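Local coordinates for flocculation protein FLO11 (Saccharomyces cerevisiae, PDB 4UYT) that mediates homotypic cell-cell binding in yeast flocculation and plays a role in substrate adhesion, invasive growth and biofilm formation, here represented by its N-terminal Flo11 domain, at residues I11-G14 against C15-L18; Y82-E86 against N87-I91. All coordinates share one frame; numbering follows the deposited sequence.

How the contacts relate
Both contacts are local, each made by one continuous run of chain, and they lie on opposite sides of the domain's centre with their own centres about 31 Å apart. Contact 1 is a surface contact where strand 12-13, at the edge of its three-stranded sheet, gives way to a loop. Its chemistry is polar: one side-chain amide oxygen grips one backbone N-H. Contact 2 is partly buried and closes the hairpin of strands 79-83 and 88-89, at the edge of the five-stranded sheet. There paired backbone bonds carry the register, and three tyrosines supply most of the side-chain packing. The two contacts have no strand in common; contact 1 also holds a disulfide cysteine, whereas contact 2 is rich in aromatic surface.

Contact 1. Residues I11-G14 against C15-L18; sequences IVNG and CPNL
Between N13 and C15 the backbone leaves its extended path, bending at G14 and bringing the N-H of C15 round to face the side chain of N13. The amide oxygen OD1 of N13 receives this hydrogen at 2.9 Å from C15 N. The bond is nearly straight, with 163° at the hydrogen, and the donor lies in the carbonyl plane of the side-chain amide. Chi1 of 174° carries CG away from the backbone N of N13 and alongside its carbonyl carbon, following the chain forward. A side-chain oxygen bonded to the N-H two residues on defines an Asx turn, placed here where strand 12-13 ends. Backbone hydrogen bonds pair V12 with Y167 of strand 166-169 and, just past the strand end, G14 with G165. P16 then closes over the same oxygen: its CD comes within 3.4 Å of N13 OD1, while its CB lies 3.9 Å from N13 ND2. The amide and the proline ring meet at a slant. A type I turn follows from C15 to L18, closed by a weak bond of 3.3 Å from L18 N to C15 O. Beside it, SG of C15 is fixed in a disulfide with C150.

Contact 2. Residues Y82-E86 against N87-I91; sequences YGYNE and NTYLI
Y89 presents its ring edge to two other tyrosines, Y82 and Y84, and these two relations set the shape of the contact. Against Y82 the arrangement is T-shaped: the ring planes stand at 83°, and Y89 CD1 approaches Y82 CE1 to 3.8 Å. With Y84 the edge-to-face pair is offset, the planes at 71° and the centroids 5.9 Å apart, and Y89 OH reaches Y84 CD1 at 3.7 Å. The first torsion of Y89 accounts for part of this: chi1 of -47° puts CG beside its own backbone N, and the ring leans back over the hairpin toward its loop. At the CB of Y82, CG1 of I91 packs, and L67 adds to this buried side, whereas the ring of Y84 also meets that of W65.

In the backbone, Y82 and Y89 form a non-hydrogen-bonded antiparallel pair, next to the hydrogen-bonded pair of G83 and T88. The bond from G83 N to T88 O measures 2.9 Å, and that from T88 N to G83 O measures 3.0 Å. The CB of T88 points to the face opposite the Y82 and Y89 side chains, and its OG1 donates to E86 O at 2.8 Å; the hydroxyl sits above the carbonyl plane, not on a lone pair. N87 N likewise comes to Y84 O from above its plane, at 3.1 Å, closing a type I turn. N87 itself has a positive phi, and both N87 and T88 face G83. The whole is a beta hairpin with a type I turn and a G1 bulge, topped by an aromatic cluster whose exposed members, Y84 and Y89, are consistent with the surface aromatic bands of the Flo11 domain.

Contact 1. Residues I11-G14 against C15-L18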
ATOM      1  N   ILE A  11       6.491   6.729 -12.515  1.00  8.39           N
ATOM      2  CA  ILE A  11       6.216   6.433 -11.133  1.00  7.64           C
ATOM      3  C   ILE A  11       7.442   5.677 -10.653  1.00  8.42           C
ATOM      4  O   ILE A  11       7.755   4.614 -11.176  1.00 11.54           O
ATOM      5  CB  ILE A  11       4.940   5.586 -10.982  1.00  8.41           C
ATOM      6  CG1 ILE A  11       3.734   6.308 -11.590  1.00  9.56           C
ATOM      7  CG2 ILE A  11       4.713   5.250  -9.532  1.00 10.23           C
ATOM      8  CD1 ILE A  11       2.557   5.396 -11.808  1.00 10.31           C
ATOM      9  N   VAL A  12       8.148   6.230  -9.683  1.00  7.87           N
ATOM     10  CA  VAL A  12       9.478   5.727  -9.328  1.00  8.01           C
ATOM     11  C   VAL A  12       9.483   5.105  -7.939  1.00  7.47           C
ATOM     12  O   VAL A  12       9.099   5.745  -6.961  1.00  7.70           O
ATOM     13  CB  VAL A  12      10.504   6.849  -9.414  1.00  8.82           C
ATOM     14  CG1 VAL A  12      11.902   6.319  -9.160  1.00  9.71           C
ATOM     15  CG2 VAL A  12      10.424   7.518 -10.776  1.00 10.05           C
ATOM     16  N   ASN A  13       9.971   3.864  -7.864  1.00  8.22           N
ATOM     17  CA  ASN A  13      10.305   3.237  -6.598  1.00  8.72           C
ATOM     18  C   ASN A  13      11.499   3.972  -6.037  1.00  8.84           C
ATOM     19  O   ASN A  13      12.557   4.006  -6.664  1.00 10.62           O
ATOM     20  CB  ASN A  13      10.582   1.775  -6.866  1.00  9.55           C
ATOM     21  CG  ASN A  13      11.079   1.010  -5.656  1.00  9.45           C
ATOM     22  OD1 ASN A  13      11.704   1.553  -4.754  1.00 10.09           O
ATOM     23  ND2 ASN A  13      10.814  -0.278  -5.643  1.00 11.13           N
ATOM     24  N   GLY A  14      11.321   4.599  -4.870  1.00  8.87           N
ATOM     25  CA  GLY A  14      12.339   5.470  -4.320  1.00  9.11           C
ATOM     26  C   GLY A  14      13.479   4.802  -3.588  1.00  8.89           C
ATOM     27  O   GLY A  14      14.380   5.492  -3.154  1.00 10.05           O
ATOM     28  N   CYS A  15      13.458   3.480  -3.461  1.00  9.93           N
ATOM     29  CA  CYS A  15      14.486   2.779  -2.701  1.00 10.97           C
ATOM     30  C   CYS A  15      14.533   1.290  -3.023  1.00 11.73           C
ATOM     31  O   CYS A  15      14.352   0.461  -2.136  1.00 12.69           O
ATOM     32  CB  CYS A  15      14.320   3.005  -1.186  1.00 11.09           C
ATOM     33  SG  CYS A  15      12.649   2.735  -0.576  1.00 10.04           S
ATOM     34  N   PRO A  16      14.753   0.954  -4.300  1.00 13.06           N
ATOM     35  CA  PRO A  16      14.647  -0.433  -4.723  1.00 13.84           C
ATOM     36  C   PRO A  16      15.753  -1.335  -4.227  1.00 16.23           C
ATOM     37  O   PRO A  16      15.654  -2.549  -4.374  1.00 19.99           O
ATOM     38  CB  PRO A  16      14.706  -0.333  -6.235  1.00 14.52           C
ATOM     39  CG  PRO A  16      15.539   0.879  -6.487  1.00 15.10           C
ATOM     40  CD  PRO A  16      15.035   1.841  -5.440  1.00 13.47           C
ATOM     41  N   ASN A  17      16.792  -0.754  -3.662  1.00 15.71           N
ATOM     42  CA  ASN A  17      17.891  -1.597  -3.224  1.00 19.16           C
ATOM     43  C   ASN A  17      17.830  -1.936  -1.732  1.00 18.02           C
ATOM     44  O   ASN A  17      18.668  -2.682  -1.264  1.00 21.77           O
ATOM     45  CB  ASN A  17      19.227  -1.043  -3.731  1.00 23.49           C
ATOM     46  CG  ASN A  17      19.318  -1.098  -5.269  1.00 27.27           C
ATOM     47  OD1 ASN A  17      19.036  -2.132  -5.881  1.00 36.58           O
ATOM     48  ND2 ASN A  17      19.647   0.024  -5.892  1.00 32.89           N
ATOM     49  N   LEU A  18      16.796  -1.466  -1.008  1.00 15.36           N
ATOM     50  CA  LEU A  18      16.565  -1.918   0.371  1.00 14.83           C
ATOM     51  C   LEU A  18      16.047  -3.357   0.361  1.00 14.64           C
ATOM     52  O   LEU A  18      15.334  -3.780  -0.560  1.00 15.58           O
ATOM     53  CB  LEU A  18      15.575  -1.017   1.129  1.00 13.89           C
ATOM     54  CG  LEU A  18      16.096   0.347   1.534  1.00 14.00           C
ATOM     55  CD1 LEU A  18      14.976   1.155   2.173  1.00 13.34           C
ATOM     56  CD2 LEU A  18      17.294   0.258   2.460  1.00 16.62           C
TER

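Contact 2. Residues Y82-E86 against N87-I91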
ATOM      1  N   TYR A  82     -11.915  -4.428   2.914  1.00 10.58           N
ATOM      2  CA  TYR A  82     -12.704  -5.591   3.219  1.00 11.29           C
ATOM      3  C   TYR A  82     -13.060  -5.534   4.686  1.00 11.56           C
ATOM      4  O   TYR A  82     -12.214  -5.269   5.540  1.00 12.65           O
ATOM      5  CB  TYR A  82     -11.924  -6.861   2.941  1.00 11.11           C
ATOM      6  CG  TYR A  82     -12.764  -8.096   2.902  1.00 12.30           C
ATOM      7  CD1 TYR A  82     -13.388  -8.477   1.733  1.00 13.33           C
ATOM      8  CD2 TYR A  82     -12.924  -8.882   4.025  1.00 13.15           C
ATOM      9  CE1 TYR A  82     -14.131  -9.638   1.667  1.00 15.86           C
ATOM     10  CE2 TYR A  82     -13.656 -10.041   3.979  1.00 15.56           C
ATOM     11  CZ  TYR A  82     -14.252 -10.414   2.798  1.00 16.79           C
ATOM     12  OH  TYR A  82     -14.981 -11.574   2.741  1.00 23.30           O
ATOM     13  N   GLY A  83     -14.299  -5.819   4.992  1.00 11.65           N
ATOM     14  CA  GLY A  83     -14.686  -5.970   6.360  1.00 13.28           C
ATOM     15  C   GLY A  83     -16.170  -6.213   6.474  1.00 13.16           C
ATOM     16  O   GLY A  83     -16.977  -5.447   5.947  1.00 13.61           O
ATOM     17  N   TYR A  84     -16.501  -7.289   7.166  1.00 16.05           N
ATOM     18  CA  TYR A  84     -17.876  -7.608   7.439  1.00 15.97           C
ATOM     19  C   TYR A  84     -18.549  -6.518   8.276  1.00 16.16           C
ATOM     20  O   TYR A  84     -19.694  -6.091   8.005  1.00 16.74           O
ATOM     21  CB  TYR A  84     -17.948  -8.956   8.158  1.00 17.82           C
ATOM     22  CG  TYR A  84     -17.560 -10.130   7.285  1.00 17.87           C
ATOM     23  CD1 TYR A  84     -18.499 -10.711   6.459  1.00 21.11           C
ATOM     24  CD2 TYR A  84     -16.260 -10.644   7.267  1.00 19.79           C
ATOM     25  CE1 TYR A  84     -18.179 -11.789   5.654  1.00 25.09           C
ATOM     26  CE2 TYR A  84     -15.931 -11.725   6.466  1.00 22.19           C
ATOM     27  CZ  TYR A  84     -16.895 -12.287   5.654  1.00 24.60           C
ATOM     28  OH  TYR A  84     -16.595 -13.372   4.858  1.00 27.42           O
ATOM     29  N   ASN A  85     -17.845  -6.040   9.299  1.00 18.90           N
ATOM     30  CA  ASN A  85     -18.408  -5.023  10.183  1.00 17.40           C
ATOM     31  C   ASN A  85     -18.830  -3.738   9.430  1.00 15.96           C
ATOM     32  O   ASN A  85     -19.771  -3.042   9.826  1.00 17.41           O
ATOM     33  CB  ASN A  85     -17.427  -4.669  11.304  1.00 21.32           C
ATOM     34  CG  ASN A  85     -17.238  -5.785  12.312  1.00 22.72           C
ATOM     35  OD1 ASN A  85     -17.990  -6.759  12.354  1.00 23.17           O
ATOM     36  ND2 ASN A  85     -16.229  -5.630  13.151  1.00 26.37           N
ATOM     37  N   GLU A  86     -18.071  -3.444   8.367  1.00 16.89           N
ATOM     38  CA  GLU A  86     -18.234  -2.237   7.570  1.00 16.46           C
ATOM     39  C   GLU A  86     -18.946  -2.468   6.237  1.00 15.73           C
ATOM     40  O   GLU A  86     -18.984  -1.570   5.403  1.00 17.86           O
ATOM     41  CB  GLU A  86     -16.867  -1.613   7.297  1.00 17.40           C
ATOM     42  CG  GLU A  86     -16.127  -1.205   8.561  1.00 20.32           C
ATOM     43  CD  GLU A  86     -15.306  -2.306   9.227  1.00 20.66           C
ATOM     44  OE1 GLU A  86     -15.191  -3.437   8.703  1.00 23.46           O
ATOM     45  OE2 GLU A  86     -14.736  -2.023  10.296  1.00 28.91           O
ATOM     46  N   ASN A  87     -19.497  -3.660   6.027  1.00 14.80           N
ATOM     47  CA  ASN A  87     -20.187  -3.993   4.789  1.00 16.29           C
ATOM     48  C   ASN A  87     -19.375  -3.658   3.564  1.00 15.22           C
ATOM     49  O   ASN A  87     -19.935  -3.153   2.577  1.00 16.79           O
ATOM     50  CB  ASN A  87     -21.555  -3.286   4.722  1.00 15.65           C
ATOM     51  CG  ASN A  87     -22.348  -3.469   5.982  1.00 16.11           C
ATOM     52  OD1 ASN A  87     -22.708  -2.487   6.672  1.00 19.96           O
ATOM     53  ND2 ASN A  87     -22.582  -4.718   6.338  1.00 15.31           N
ATOM     54  N   THR A  88     -18.069  -3.906   3.636  1.00 13.52           N
ATOM     55  CA  THR A  88     -17.191  -3.517   2.567  1.00 13.11           C
ATOM     56  C   THR A  88     -16.528  -4.718   1.949  1.00 12.52           C
ATOM     57  O   THR A  88     -15.876  -5.491   2.636  1.00 13.60           O
ATOM     58  CB  THR A  88     -16.131  -2.561   3.112  1.00 14.15           C
ATOM     59  OG1 THR A  88     -16.770  -1.425   3.702  1.00 16.90           O
ATOM     60  CG2 THR A  88     -15.228  -2.086   2.005  1.00 15.09           C
ATOM     61  N   TYR A  89     -16.662  -4.862   0.637  1.00 13.40           N
ATOM     62  CA  TYR A  89     -16.181  -6.054  -0.082  1.00 13.92           C
ATOM     63  C   TYR A  89     -15.580  -5.621  -1.409  1.00 13.97           C
ATOM     64  O   TYR A  89     -16.129  -5.873  -2.470  1.00 19.45           O
ATOM     65  CB  TYR A  89     -17.335  -7.060  -0.259  1.00 16.24           C
ATOM     66  CG  TYR A  89     -18.093  -7.272   1.038  1.00 16.39           C
ATOM     67  CD1 TYR A  89     -17.585  -8.067   2.058  1.00 16.72           C
ATOM     68  CD2 TYR A  89     -19.317  -6.653   1.264  1.00 17.34           C
ATOM     69  CE1 TYR A  89     -18.259  -8.251   3.246  1.00 17.67           C
ATOM     70  CE2 TYR A  89     -20.015  -6.837   2.450  1.00 17.24           C
ATOM     71  CZ  TYR A  89     -19.476  -7.638   3.444  1.00 17.83           C
ATOM     72  OH  TYR A  89     -20.096  -7.858   4.647  1.00 19.13           O
ATOM     73  N   LEU A  90     -14.448  -4.933  -1.336  1.00 12.98           N
ATOM     74  CA  LEU A  90     -13.871  -4.284  -2.514  1.00 14.10           C
ATOM     75  C   LEU A  90     -12.658  -4.985  -3.078  1.00 14.92           C
ATOM     76  O   LEU A  90     -12.044  -4.486  -4.027  1.00 18.27           O
ATOM     77  CB  LEU A  90     -13.516  -2.843  -2.181  1.00 14.42           C
ATOM     78  CG  LEU A  90     -14.715  -1.978  -1.801  1.00 17.11           C
ATOM     79  CD1 LEU A  90     -14.214  -0.636  -1.306  1.00 18.48           C
ATOM     80  CD2 LEU A  90     -15.666  -1.817  -2.973  1.00 21.45           C
ATOM     81  N   ILE A  91     -12.276  -6.109  -2.477  1.00 12.45           N
ATOM     82  CA  ILE A  91     -11.246  -6.977  -3.003  1.00 12.06           C
ATOM     83  C   ILE A  91     -11.707  -8.401  -2.862  1.00 12.81           C
ATOM     84  O   ILE A  91     -12.480  -8.719  -1.962  1.00 16.74           O
ATOM     85  CB  ILE A  91      -9.890  -6.783  -2.289  1.00 12.85           C
ATOM     86  CG1 ILE A  91      -9.954  -7.105  -0.784  1.00 13.69           C
ATOM     87  CG2 ILE A  91      -9.397  -5.367  -2.489  1.00 12.97           C
ATOM     88  CD1 ILE A  91      -9.271  -8.408  -0.426  1.00 15.99           C
TER